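Local coordinates for phosphoribosylglycinamide synthetase (Anaerococcus prevotii, PDB 4DIM), which probably binds ATP and acts as a ligase of the ATP-grasp type, at residues 216-230 against 321-333. Numbering follows the deposited sequence.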
loop_
_atom_site.group_PDB
_atom_site.type_symbol
_atom_site.label_atom_id
_atom_site.label_comp_id
_atom_site.label_asym_id
_atom_site.label_seq_id
_atom_site.Cartn_x
_atom_site.Cartn_y
_atom_site.Cartn_z
ATOM N N GLU A 216 -11.658 1.130 4.645
ATOM C CA GLU A 216 -12.816 0.233 4.872
ATOM C C GLU A 216 -12.335 -1.219 4.808
ATOM O O GLU A 216 -11.465 -1.565 4.005
ATOM C CB GLU A 216 -13.940 0.482 3.890
ATOM C CG GLU A 216 -14.613 1.816 4.106
ATOM C CD GLU A 216 -15.609 2.203 3.034
ATOM O OE1 GLU A 216 -15.622 1.538 1.973
ATOM O OE2 GLU A 216 -16.383 3.167 3.252
ATOM N N THR A 217 -12.839 -2.050 5.693
ATOM C CA THR A 217 -12.324 -3.413 5.766
ATOM C C THR A 217 -13.476 -4.460 5.928
ATOM O O THR A 217 -14.606 -4.110 6.280
ATOM C CB THR A 217 -11.277 -3.417 6.918
ATOM O OG1 THR A 217 -10.231 -4.344 6.641
ATOM C CG2 THR A 217 -11.887 -3.650 8.279
ATOM N N TYR A 218 -13.176 -5.723 5.559
ATOM C CA TYR A 218 -14.099 -6.858 5.692
ATOM C C TYR A 218 -13.423 -7.928 6.521
ATOM O O TYR A 218 -12.340 -8.389 6.154
ATOM C CB TYR A 218 -14.528 -7.434 4.331
ATOM C CG TYR A 218 -15.606 -8.495 4.450
ATOM C CD1 TYR A 218 -16.949 -8.146 4.532
ATOM C CD2 TYR A 218 -15.278 -9.845 4.557
ATOM C CE1 TYR A 218 -17.944 -9.112 4.661
ATOM C CE2 TYR A 218 -16.265 -10.823 4.700
ATOM C CZ TYR A 218 -17.601 -10.455 4.752
ATOM O OH TYR A 218 -18.607 -11.398 4.891
HETATM N N MSE A 219 -14.065 -8.326 7.635
HETATM C CA MSE A 219 -13.544 -9.345 8.546
HETATM C C MSE A 219 -14.063 -10.737 8.170
HETATM O O MSE A 219 -15.281 -10.964 8.125
HETATM C CB MSE A 219 -13.942 -9.017 10.004
HETATM C CG MSE A 219 -13.387 -10.006 11.057
HETATM SE SE MSE A 219 -11.458 -10.305 10.974
HETATM C CE MSE A 219 -10.873 -8.673 11.794
ATOM N N SER A 220 -13.116 -11.664 7.925
ATOM C CA SER A 220 -13.376 -13.076 7.619
ATOM C C SER A 220 -12.422 -13.933 8.478
ATOM O O SER A 220 -12.871 -14.603 9.416
ATOM C CB SER A 220 -13.197 -13.345 6.123
ATOM O OG SER A 220 -12.045 -12.702 5.607
ATOM N N HIS A 221 -11.111 -13.866 8.164
ATOM C CA HIS A 221 -10.025 -14.534 8.889
ATOM C C HIS A 221 -9.208 -13.437 9.529
ATOM O O HIS A 221 -9.190 -13.302 10.755
ATOM C CB HIS A 221 -9.216 -15.438 7.941
ATOM C CG HIS A 221 -9.800 -16.814 7.886
ATOM N ND1 HIS A 221 -11.165 -17.009 7.706
ATOM C CD2 HIS A 221 -9.212 -18.014 8.090
ATOM C CE1 HIS A 221 -11.356 -18.317 7.766
ATOM N NE2 HIS A 221 -10.209 -18.964 8.004
ATOM N N THR A 222 -8.629 -12.592 8.690
ATOM C CA THR A 222 -7.984 -11.359 9.095
ATOM C C THR A 222 -8.916 -10.278 8.586
ATOM O O THR A 222 -9.965 -10.599 8.019
ATOM C CB THR A 222 -6.533 -11.260 8.561
ATOM O OG1 THR A 222 -5.900 -10.146 9.202
ATOM C CG2 THR A 222 -6.441 -11.088 7.024
ATOM N N ALA A 223 -8.539 -9.002 8.761
ATOM C CA ALA A 223 -9.319 -7.881 8.238
ATOM C C ALA A 223 -8.821 -7.597 6.828
ATOM O O ALA A 223 -7.656 -7.214 6.654
ATOM C CB ALA A 223 -9.169 -6.656 9.131
ATOM N N VAL A 224 -9.666 -7.852 5.813
ATOM C CA VAL A 224 -9.277 -7.632 4.420
ATOM C C VAL A 224 -9.598 -6.182 4.006
ATOM O O VAL A 224 -10.724 -5.732 4.200
ATOM C CB VAL A 224 -9.952 -8.639 3.448
ATOM C CG1 VAL A 224 -9.435 -8.431 2.013
ATOM C CG2 VAL A 224 -9.714 -10.079 3.904
ATOM N N PRO A 225 -8.656 -5.446 3.395
ATOM C CA PRO A 225 -9.001 -4.091 2.912
ATOM C C PRO A 225 -9.974 -4.192 1.739
ATOM O O PRO A 225 -9.700 -4.922 0.801
ATOM C CB PRO A 225 -7.641 -3.482 2.484
ATOM C CG PRO A 225 -6.578 -4.461 3.009
ATOM C CD PRO A 225 -7.258 -5.799 3.064
ATOM N N VAL A 226 -11.129 -3.518 1.827
ATOM C CA VAL A 226 -12.167 -3.545 0.768
ATOM C C VAL A 226 -12.621 -2.148 0.313
ATOM O O VAL A 226 -13.455 -2.040 -0.588
ATOM C CB VAL A 226 -13.377 -4.377 1.203
ATOM C CG1 VAL A 226 -12.952 -5.781 1.574
ATOM C CG2 VAL A 226 -14.110 -3.711 2.355
ATOM N N GLY A 227 -12.065 -1.101 0.890
ATOM C CA GLY A 227 -12.414 0.241 0.461
ATOM C C GLY A 227 -11.489 1.309 1.001
ATOM O O GLY A 227 -10.839 1.139 2.044
ATOM N N HIS A 228 -11.425 2.411 0.257
ATOM C CA HIS A 228 -10.633 3.569 0.618
ATOM C C HIS A 228 -11.428 4.803 0.287
ATOM O O HIS A 228 -12.321 4.757 -0.565
ATOM C CB HIS A 228 -9.261 3.573 -0.086
ATOM C CG HIS A 228 -8.349 2.509 0.428
ATOM N ND1 HIS A 228 -7.760 2.603 1.672
ATOM C CD2 HIS A 228 -8.000 1.336 -0.122
ATOM C CE1 HIS A 228 -7.059 1.508 1.827
ATOM N NE2 HIS A 228 -7.191 0.707 0.780
ATOM N N TYR A 229 -11.134 5.900 0.991
ATOM C CA TYR A 229 -11.817 7.138 0.711
ATOM C C TYR A 229 -11.038 8.319 1.168
ATOM O O TYR A 229 -10.213 8.241 2.047
ATOM C CB TYR A 229 -13.223 7.171 1.346
ATOM C CG TYR A 229 -13.248 7.025 2.851
ATOM C CD1 TYR A 229 -13.436 5.778 3.446
ATOM C CD2 TYR A 229 -13.175 8.146 3.684
ATOM C CE1 TYR A 229 -13.485 5.639 4.834
ATOM C CE2 TYR A 229 -13.241 8.023 5.067
ATOM C CZ TYR A 229 -13.417 6.767 5.640
ATOM O OH TYR A 229 -13.381 6.596 6.999
ATOM N N VAL A 230 -11.375 9.438 0.580
ATOM C CA VAL A 230 -10.865 10.754 0.931
ATOM C C VAL A 230 -12.072 11.655 0.927
ATOM O O VAL A 230 -13.007 11.429 0.155
ATOM C CB VAL A 230 -9.718 11.295 0.041
ATOM C CG1 VAL A 230 -8.420 10.550 0.310
ATOM C CG2 VAL A 230 -10.078 11.269 -1.441
ATOM N N ASN A 321 -10.164 20.243 -3.167
ATOM C CA ASN A 321 -9.988 18.803 -2.893
ATOM C C ASN A 321 -11.325 18.098 -2.985
ATOM O O ASN A 321 -12.119 18.166 -2.042
ATOM C CB ASN A 321 -9.340 18.509 -1.505
ATOM C CG ASN A 321 -7.991 19.142 -1.244
ATOM O OD1 ASN A 321 -7.770 19.756 -0.184
ATOM N ND2 ASN A 321 -7.021 18.903 -2.131
ATOM N N LYS A 322 -11.545 17.357 -4.078
ATOM C CA LYS A 322 -12.782 16.594 -4.268
ATOM C C LYS A 322 -12.757 15.317 -3.401
ATOM O O LYS A 322 -11.685 14.790 -3.081
ATOM C CB LYS A 322 -12.974 16.223 -5.763
ATOM C CG LYS A 322 -14.421 15.945 -6.156
ATOM C CD LYS A 322 -14.864 16.627 -7.448
ATOM C CE LYS A 322 -16.373 16.608 -7.596
ATOM N NZ LYS A 322 -16.848 17.473 -8.710
ATOM N N ALA A 323 -13.938 14.885 -2.947
ATOM C CA ALA A 323 -14.073 13.639 -2.218
ATOM C C ALA A 323 -14.056 12.477 -3.244
ATOM O O ALA A 323 -14.435 12.659 -4.404
ATOM C CB ALA A 323 -15.343 13.633 -1.391
ATOM N N GLY A 324 -13.476 11.353 -2.814
ATOM C CA GLY A 324 -13.379 10.104 -3.555
ATOM C C GLY A 324 -13.643 8.899 -2.656
ATOM O O GLY A 324 -13.396 8.940 -1.432
ATOM N N LEU A 325 -14.250 7.851 -3.259
ATOM C CA LEU A 325 -14.617 6.592 -2.591
ATOM C C LEU A 325 -14.346 5.460 -3.557
ATOM O O LEU A 325 -14.826 5.493 -4.685
ATOM C CB LEU A 325 -16.107 6.595 -2.146
ATOM C CG LEU A 325 -16.699 5.284 -1.556
ATOM C CD1 LEU A 325 -15.963 4.845 -0.314
ATOM C CD2 LEU A 325 -18.138 5.427 -1.234
ATOM N N ALA A 326 -13.591 4.473 -3.124
ATOM C CA ALA A 326 -13.247 3.292 -3.922
ATOM C C ALA A 326 -13.605 2.091 -3.139
ATOM O O ALA A 326 -13.209 2.003 -1.979
ATOM C CB ALA A 326 -11.764 3.263 -4.259
ATOM N N ARG A 327 -14.391 1.199 -3.720
ATOM C CA ARG A 327 -14.783 -0.021 -3.049
ATOM C C ARG A 327 -14.673 -1.232 -3.936
ATOM O O ARG A 327 -15.119 -1.205 -5.090
ATOM C CB ARG A 327 -16.235 0.123 -2.593
ATOM C CG ARG A 327 -16.346 0.865 -1.300
ATOM C CD ARG A 327 -17.730 0.711 -0.759
ATOM N NE ARG A 327 -17.900 1.588 0.391
ATOM C CZ ARG A 327 -19.045 2.090 0.817
ATOM N NH1 ARG A 327 -20.184 1.799 0.192
ATOM N NH2 ARG A 327 -19.066 2.900 1.866
HETATM N N MSE A 328 -14.185 -2.340 -3.350
HETATM C CA MSE A 328 -14.175 -3.629 -4.029
HETATM C C MSE A 328 -15.592 -4.191 -4.008
HETATM O O MSE A 328 -16.277 -4.071 -2.990
HETATM C CB MSE A 328 -13.220 -4.630 -3.363
HETATM C CG MSE A 328 -11.760 -4.138 -3.220
HETATM SE SE MSE A 328 -10.834 -3.353 -4.853
HETATM C CE MSE A 328 -10.818 -1.415 -4.373
ATOM N N ILE A 329 -16.035 -4.778 -5.139
ATOM C CA ILE A 329 -17.297 -5.516 -5.252
ATOM C C ILE A 329 -17.007 -6.927 -4.750
ATOM O O ILE A 329 -16.095 -7.566 -5.256
ATOM C CB ILE A 329 -17.892 -5.547 -6.686
ATOM C CG1 ILE A 329 -18.123 -4.117 -7.236
ATOM C CG2 ILE A 329 -19.219 -6.339 -6.678
ATOM C CD1 ILE A 329 -18.479 -4.107 -8.692
ATOM N N ILE A 330 -17.756 -7.407 -3.761
ATOM C CA ILE A 330 -17.526 -8.739 -3.194
ATOM C C ILE A 330 -18.832 -9.505 -3.054
ATOM O O ILE A 330 -19.913 -8.903 -3.089
ATOM C CB ILE A 330 -16.800 -8.618 -1.820
ATOM C CG1 ILE A 330 -17.631 -7.814 -0.793
ATOM C CG2 ILE A 330 -15.404 -7.986 -1.989
ATOM C CD1 ILE A 330 -17.305 -8.105 0.566
ATOM N N GLU A 331 -18.727 -10.840 -2.910
ATOM C CA GLU A 331 -19.883 -11.724 -2.673
ATOM C C GLU A 331 -19.676 -12.382 -1.317
ATOM O O GLU A 331 -18.604 -12.923 -1.062
ATOM C CB GLU A 331 -20.058 -12.759 -3.795
ATOM C CG GLU A 331 -21.231 -13.705 -3.578
ATOM C CD GLU A 331 -22.602 -13.067 -3.482
ATOM O OE1 GLU A 331 -23.026 -12.417 -4.466
ATOM O OE2 GLU A 331 -23.275 -13.257 -2.443
ATOM N N THR A 332 -20.687 -12.315 -0.444
ATOM C CA THR A 332 -20.582 -12.809 0.935
ATOM C C THR A 332 -21.481 -13.993 1.296
ATOM O O THR A 332 -21.169 -14.672 2.271
ATOM C CB THR A 332 -20.911 -11.653 1.868
ATOM O OG1 THR A 332 -22.066 -10.991 1.337
ATOM C CG2 THR A 332 -19.739 -10.668 1.995
ATOM N N GLU A 333 -22.592 -14.226 0.579
ATOM C CA GLU A 333 -23.493 -15.340 0.890
ATOM C C GLU A 333 -23.864 -16.129 -0.383
ATOM O O GLU A 333 -24.982 -16.637 -0.491
ATOM C CB GLU A 333 -24.744 -14.801 1.611
ATOM C CG GLU A 333 -24.533 -14.513 3.095
ATOM C CD GLU A 333 -24.591 -15.732 3.997
ATOM O OE1 GLU A 333 -23.545 -16.078 4.595
ATOM O OE2 GLU A 333 -25.681 -16.342 4.108
#
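Glu216 and Arg327 meet side-on, NE donating to OE1 (2.8 Å) and NH2 to OE2 (3.0 Å), each oxygen met on its syn side. Carboxylate and guanidinium planes lie 35° apart, and Leu325 CD2 sits over the guanidinium centre, so the ion pair also rests on an apolar neighbour. A methionine in place of Arg327 would probably leave the Glu216 carboxylate without its mate and free to turn. Two residues on, the Tyr218 ring is carried toward 330-332 by a CG anti to the backbone N (chi1 -173°); Ile330 CD1 lies over one face, 4.0 Å from Tyr218 CD1, while Thr332 CG2 comes up obliquely. Val226 and Gly227 both face Glu216 in a classic beta bulge, their amides sharing its carbonyl oxygen. Strand 223-230, hairpin partner of 206-219, runs antiparallel (179°) to strand 323-329 within the large antiparallel sheet of this ATP-grasp protein. Val226 O accepts from Met328 N. His228 N donates to Ala326 O and Ala326 N to His228 O, each at 2.9 Å; the imidazole packs on helix 285-293. Tyr229 CB touches Leu325 CD1 (4.0 Å), whose side chain reaches helix 384-395. Val230 pairs with Gly324 through N to O (2.9 Å) and O from N.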